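Local coordinates for p-47 protein (Clostridium botulinum, PDB 6EKT), which has a TULIP-type lipid-binding fold and may belong to a progenitor complex that protects botulinum neurotoxin during passage through the gut, at residues A[107-119]-A[123-135]. Numbering follows the deposited sequence.
Sequences PVLEIKLDFFNDI and NIKELKFNFGSES
D114 and K128 form an antiparallel hydrogen-bonded pair, D114 N to K128 O 3.0 Å and K128 N to D114 O 3.1 Å. F116 and E126 pair likewise. The strands run at 144°, and a single bond, N130 N to K112 O at 2.7 Å, follows beyond D114. This beta hairpin lies inside an antiparallel sheet, between strands 81-88 and 178-181.

With CG anti to the backbone N (chi1 -178°), L127 lays CD1 over the centre of the F115 ring, 3.9 Å from the centroid, a CH-pi contact. On the other face N130 ND2 donates to D114 OD2 at 2.9 Å, on the anti side of the carboxylate. N130 CB and CG lie at the edge of the F116 ring; N130 OD1 accepts from G132 N in an Asx turn. I111 CG2 touches F129 CD1 at 3.4 Å, and L113 CD2 reaches the same atom. K125 NZ donates to N117 OD1 at 2.6 Å. Waters bridge D118 N to K125 NZ and D118 OD2 to E126 OE2.

Both ends of the N130 amide are engaged, which fixes its flip and links the Asx turn to D114. The I111, L113 and F129 contacts are buried; polar and water links join the strands near the turn.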
loop_
_atom_site.group_PDB
_atom_site.type_symbol
_atom_site.label_atom_id
_atom_site.label_comp_id
_atom_site.label_asym_id
_atom_site.label_seq_id
_atom_site.Cartn_x
_atom_site.Cartn_y
_atom_site.Cartn_z
ATOM N N PRO A 107 10.425 -28.418 16.619
ATOM C CA PRO A 107 9.065 -28.490 16.084
ATOM C C PRO A 107 8.778 -27.409 15.045
ATOM O O PRO A 107 9.363 -26.317 15.082
ATOM C CB PRO A 107 8.181 -28.262 17.323
ATOM C CG PRO A 107 9.088 -28.462 18.516
ATOM C CD PRO A 107 10.413 -27.957 18.020
ATOM N N VAL A 108 7.891 -27.747 14.113
ATOM C CA VAL A 108 7.356 -26.778 13.170
ATOM C C VAL A 108 5.867 -26.656 13.457
ATOM O O VAL A 108 5.115 -27.645 13.373
ATOM C CB VAL A 108 7.599 -27.197 11.698
ATOM C CG1 VAL A 108 7.077 -26.131 10.737
ATOM C CG2 VAL A 108 9.078 -27.463 11.458
ATOM N N LEU A 109 5.463 -25.445 13.826
ATOM C CA LEU A 109 4.086 -25.143 14.099
ATOM C C LEU A 109 3.544 -24.155 13.071
ATOM O O LEU A 109 4.309 -23.509 12.330
ATOM C CB LEU A 109 3.933 -24.552 15.508
ATOM C CG LEU A 109 4.625 -25.284 16.665
ATOM C CD1 LEU A 109 4.567 -24.485 17.961
ATOM C CD2 LEU A 109 4.011 -26.655 16.859
ATOM N N GLU A 110 2.222 -24.058 13.029
ATOM C CA GLU A 110 1.560 -22.935 12.397
ATOM C C GLU A 110 0.686 -22.258 13.429
ATOM O O GLU A 110 -0.108 -22.913 14.103
ATOM C CB GLU A 110 0.749 -23.371 11.173
ATOM C CG GLU A 110 1.601 -23.442 9.928
ATOM C CD GLU A 110 0.823 -23.758 8.663
ATOM O OE1 GLU A 110 1.459 -24.243 7.718
ATOM O OE2 GLU A 110 -0.409 -23.516 8.595
ATOM N N ILE A 111 0.841 -20.938 13.568
ATOM C CA ILE A 111 0.072 -20.200 14.564
ATOM C C ILE A 111 -0.640 -19.060 13.859
ATOM O O ILE A 111 -0.025 -18.339 13.064
ATOM C CB ILE A 111 0.939 -19.693 15.751
ATOM C CG1 ILE A 111 1.713 -20.866 16.410
ATOM C CG2 ILE A 111 0.068 -18.965 16.779
ATOM C CD1 ILE A 111 2.572 -20.511 17.619
ATOM N N LYS A 112 -1.923 -18.917 14.163
ATOM C CA LYS A 112 -2.750 -17.848 13.607
ATOM C C LYS A 112 -2.288 -16.478 14.121
ATOM O O LYS A 112 -1.834 -16.362 15.262
ATOM C CB LYS A 112 -4.209 -18.085 13.986
ATOM C CG LYS A 112 -5.195 -17.221 13.215
ATOM C CD LYS A 112 -6.637 -17.506 13.582
ATOM C CE LYS A 112 -7.170 -18.804 12.979
ATOM N NZ LYS A 112 -7.159 -18.770 11.501
ATOM N N LEU A 113 -2.378 -15.466 13.257
ATOM C CA LEU A 113 -2.258 -14.067 13.678
ATOM C C LEU A 113 -3.646 -13.455 13.665
ATOM O O LEU A 113 -4.475 -13.806 12.819
ATOM C CB LEU A 113 -1.299 -13.275 12.777
ATOM C CG LEU A 113 0.127 -13.799 12.496
ATOM C CD1 LEU A 113 1.011 -12.757 11.828
ATOM C CD2 LEU A 113 0.847 -14.306 13.737
ATOM N N ASP A 114 -3.924 -12.590 14.631
ATOM C CA ASP A 114 -5.133 -11.792 14.607
ATOM C C ASP A 114 -4.821 -10.368 15.054
ATOM O O ASP A 114 -3.776 -10.123 15.658
ATOM C CB ASP A 114 -6.224 -12.419 15.488
ATOM C CG ASP A 114 -7.078 -13.415 14.726
ATOM O OD1 ASP A 114 -7.658 -13.042 13.675
ATOM O OD2 ASP A 114 -7.154 -14.588 15.165
ATOM N N PHE A 115 -5.725 -9.451 14.730
ATOM C CA PHE A 115 -5.624 -8.067 15.206
ATOM C C PHE A 115 -6.326 -7.971 16.557
ATOM O O PHE A 115 -7.468 -8.398 16.687
ATOM C CB PHE A 115 -6.216 -7.104 14.184
ATOM C CG PHE A 115 -5.426 -7.027 12.908
ATOM C CD1 PHE A 115 -5.690 -7.902 11.845
ATOM C CD2 PHE A 115 -4.409 -6.086 12.767
ATOM C CE1 PHE A 115 -4.954 -7.838 10.668
ATOM C CE2 PHE A 115 -3.674 -6.018 11.585
ATOM C CZ PHE A 115 -3.945 -6.889 10.548
ATOM N N PHE A 116 -5.623 -7.446 17.561
ATOM C CA PHE A 116 -6.141 -7.358 18.927
ATOM C C PHE A 116 -6.411 -5.930 19.365
ATOM O O PHE A 116 -5.706 -5.006 18.941
ATOM C CB PHE A 116 -5.193 -8.058 19.908
ATOM C CG PHE A 116 -5.211 -9.550 19.776
ATOM C CD1 PHE A 116 -4.353 -10.197 18.876
ATOM C CD2 PHE A 116 -6.122 -10.313 20.509
ATOM C CE1 PHE A 116 -4.397 -11.579 18.718
ATOM C CE2 PHE A 116 -6.162 -11.694 20.367
ATOM C CZ PHE A 116 -5.296 -12.325 19.474
ATOM N N ASN A 117 -7.451 -5.772 20.185
ATOM C CA ASN A 117 -7.818 -4.477 20.778
ATOM C C ASN A 117 -6.935 -4.166 21.974
ATOM O O ASN A 117 -6.466 -5.063 22.678
ATOM C CB ASN A 117 -9.292 -4.451 21.246
ATOM C CG ASN A 117 -10.277 -4.671 20.112
ATOM O OD1 ASN A 117 -10.205 -4.028 19.064
ATOM N ND2 ASN A 117 -11.202 -5.600 20.314
ATOM N N ASP A 118 -6.722 -2.878 22.183
ATOM C CA ASP A 118 -6.123 -2.390 23.402
ATOM C C ASP A 118 -7.203 -1.658 24.191
ATOM O O ASP A 118 -7.766 -0.663 23.716
ATOM C CB ASP A 118 -4.957 -1.462 23.083
ATOM C CG ASP A 118 -4.185 -1.099 24.315
ATOM O OD1 ASP A 118 -4.676 -0.245 25.078
ATOM O OD2 ASP A 118 -3.118 -1.707 24.539
ATOM N N ILE A 119 -7.481 -2.142 25.400
ATOM C CA ILE A 119 -8.601 -1.603 26.188
ATOM C C ILE A 119 -8.482 -0.141 26.606
ATOM O O ILE A 119 -9.503 0.492 26.850
ATOM C CB ILE A 119 -8.988 -2.493 27.400
ATOM C CG1 ILE A 119 -7.822 -2.665 28.397
ATOM C CG2 ILE A 119 -9.548 -3.825 26.913
ATOM C CD1 ILE A 119 -7.874 -1.760 29.628
ATOM N N ASN A 123 -7.924 3.225 19.400
ATOM C CA ASN A 123 -7.380 3.690 18.120
ATOM C C ASN A 123 -6.076 3.050 17.640
ATOM O O ASN A 123 -5.506 3.479 16.631
ATOM C CB ASN A 123 -7.300 5.208 18.132
ATOM C CG ASN A 123 -8.674 5.846 18.169
ATOM O OD1 ASN A 123 -8.935 6.738 18.975
ATOM N ND2 ASN A 123 -9.576 5.364 17.300
ATOM N N ILE A 124 -5.625 2.023 18.360
ATOM C CA ILE A 124 -4.480 1.207 17.953
ATOM C C ILE A 124 -4.922 -0.252 18.004
ATOM O O ILE A 124 -5.465 -0.702 19.016
ATOM C CB ILE A 124 -3.231 1.401 18.871
ATOM C CG1 ILE A 124 -2.880 2.890 19.076
ATOM C CG2 ILE A 124 -2.027 0.600 18.363
ATOM C CD1 ILE A 124 -1.890 3.498 18.109
ATOM N N LYS A 125 -4.706 -0.974 16.905
ATOM C CA LYS A 125 -4.821 -2.437 16.903
ATOM C C LYS A 125 -3.419 -3.041 16.754
ATOM O O LYS A 125 -2.507 -2.396 16.228
ATOM C CB LYS A 125 -5.784 -2.914 15.799
ATOM C CG LYS A 125 -7.116 -2.158 15.729
ATOM C CD LYS A 125 -8.010 -2.420 16.930
ATOM C CE LYS A 125 -9.251 -1.552 16.878
ATOM N NZ LYS A 125 -9.903 -1.536 18.227
ATOM N N GLU A 126 -3.219 -4.250 17.262
ATOM C CA GLU A 126 -1.923 -4.906 17.142
ATOM C C GLU A 126 -2.063 -6.298 16.540
ATOM O O GLU A 126 -2.908 -7.071 16.972
ATOM C CB GLU A 126 -1.255 -4.994 18.506
ATOM C CG GLU A 126 -0.883 -3.632 19.074
ATOM C CD GLU A 126 -0.454 -3.686 20.527
ATOM O OE1 GLU A 126 -0.869 -4.613 21.257
ATOM O OE2 GLU A 126 0.299 -2.780 20.929
ATOM N N LEU A 127 -1.243 -6.585 15.530
ATOM C CA LEU A 127 -1.182 -7.901 14.908
ATOM C C LEU A 127 -0.233 -8.732 15.749
ATOM O O LEU A 127 0.954 -8.395 15.894
ATOM C CB LEU A 127 -0.717 -7.796 13.443
ATOM C CG LEU A 127 -0.613 -9.063 12.574
ATOM C CD1 LEU A 127 -1.974 -9.697 12.333
ATOM C CD2 LEU A 127 0.081 -8.728 11.258
ATOM N N LYS A 128 -0.790 -9.785 16.347
ATOM C CA LYS A 128 -0.083 -10.655 17.275
ATOM C C LYS A 128 -0.463 -12.118 17.006
ATOM O O LYS A 128 -1.506 -12.398 16.396
ATOM C CB LYS A 128 -0.465 -10.347 18.736
ATOM C CG LYS A 128 -0.094 -8.968 19.263
ATOM C CD LYS A 128 -0.157 -8.961 20.784
ATOM C CE LYS A 128 -1.556 -8.653 21.301
ATOM N NZ LYS A 128 -1.512 -8.468 22.782
ATOM N N PHE A 129 0.381 -13.035 17.482
ATOM C CA PHE A 129 0.006 -14.453 17.584
ATOM C C PHE A 129 -1.316 -14.638 18.324
ATOM O O PHE A 129 -1.564 -13.991 19.349
ATOM C CB PHE A 129 1.068 -15.240 18.350
ATOM C CG PHE A 129 2.297 -15.575 17.551
ATOM C CD1 PHE A 129 2.215 -16.336 16.383
ATOM C CD2 PHE A 129 3.546 -15.163 17.991
ATOM C CE1 PHE A 129 3.357 -16.659 15.658
ATOM C CE2 PHE A 129 4.695 -15.495 17.279
ATOM C CZ PHE A 129 4.595 -16.254 16.119
ATOM N N ASN A 130 -2.145 -15.537 17.808
ATOM C CA ASN A 130 -3.343 -15.974 18.502
ATOM C C ASN A 130 -3.275 -17.490 18.691
ATOM O O ASN A 130 -3.385 -18.252 17.726
ATOM C CB ASN A 130 -4.599 -15.579 17.721
ATOM C CG ASN A 130 -5.874 -15.845 18.488
ATOM O OD1 ASN A 130 -5.859 -16.360 19.612
ATOM N ND2 ASN A 130 -6.994 -15.524 17.871
ATOM N N PHE A 131 -3.076 -17.895 19.941
ATOM C CA PHE A 131 -2.901 -19.298 20.302
ATOM C C PHE A 131 -4.244 -20.033 20.360
ATOM O O PHE A 131 -4.272 -21.272 20.396
ATOM C CB PHE A 131 -2.191 -19.415 21.661
ATOM C CG PHE A 131 -0.697 -19.157 21.631
ATOM C CD1 PHE A 131 -0.058 -18.555 20.540
ATOM C CD2 PHE A 131 0.076 -19.473 22.750
ATOM C CE1 PHE A 131 1.311 -18.290 20.563
ATOM C CE2 PHE A 131 1.446 -19.215 22.779
ATOM C CZ PHE A 131 2.065 -18.625 21.681
ATOM N N GLY A 132 -5.344 -19.274 20.409
ATOM C CA GLY A 132 -6.700 -19.836 20.438
ATOM C C GLY A 132 -6.969 -20.637 21.692
ATOM O O GLY A 132 -6.606 -20.214 22.802
ATOM N N SER A 133 -7.597 -21.797 21.517
ATOM C CA SER A 133 -7.941 -22.669 22.639
ATOM C C SER A 133 -7.924 -24.116 22.158
ATOM O O SER A 133 -7.692 -24.371 20.978
ATOM C CB SER A 133 -9.307 -22.289 23.231
ATOM O OG SER A 133 -10.368 -22.631 22.355
ATOM N N GLU A 134 -8.159 -25.067 23.063
ATOM C CA GLU A 134 -8.196 -26.483 22.682
ATOM C C GLU A 134 -9.330 -26.804 21.709
ATOM O O GLU A 134 -9.256 -27.791 20.988
ATOM C CB GLU A 134 -8.261 -27.380 23.919
ATOM C CG GLU A 134 -6.919 -27.495 24.638
ATOM C CD GLU A 134 -7.020 -27.226 26.135
ATOM O OE1 GLU A 134 -7.791 -27.949 26.812
ATOM O OE2 GLU A 134 -6.318 -26.305 26.640
ATOM N N SER A 135 -10.359 -25.959 21.680
ATOM C CA SER A 135 -11.522 -26.157 20.808
ATOM C C SER A 135 -11.399 -25.561 19.387
ATOM O O SER A 135 -12.359 -25.631 18.604
ATOM C CB SER A 135 -12.791 -25.641 21.498
ATOM O OG SER A 135 -12.829 -24.229 21.498
HETATM O O HOH W 1 -7.996 -1.032 20.478
HETATM O O HOH W 2 -0.650 -1.358 22.830
#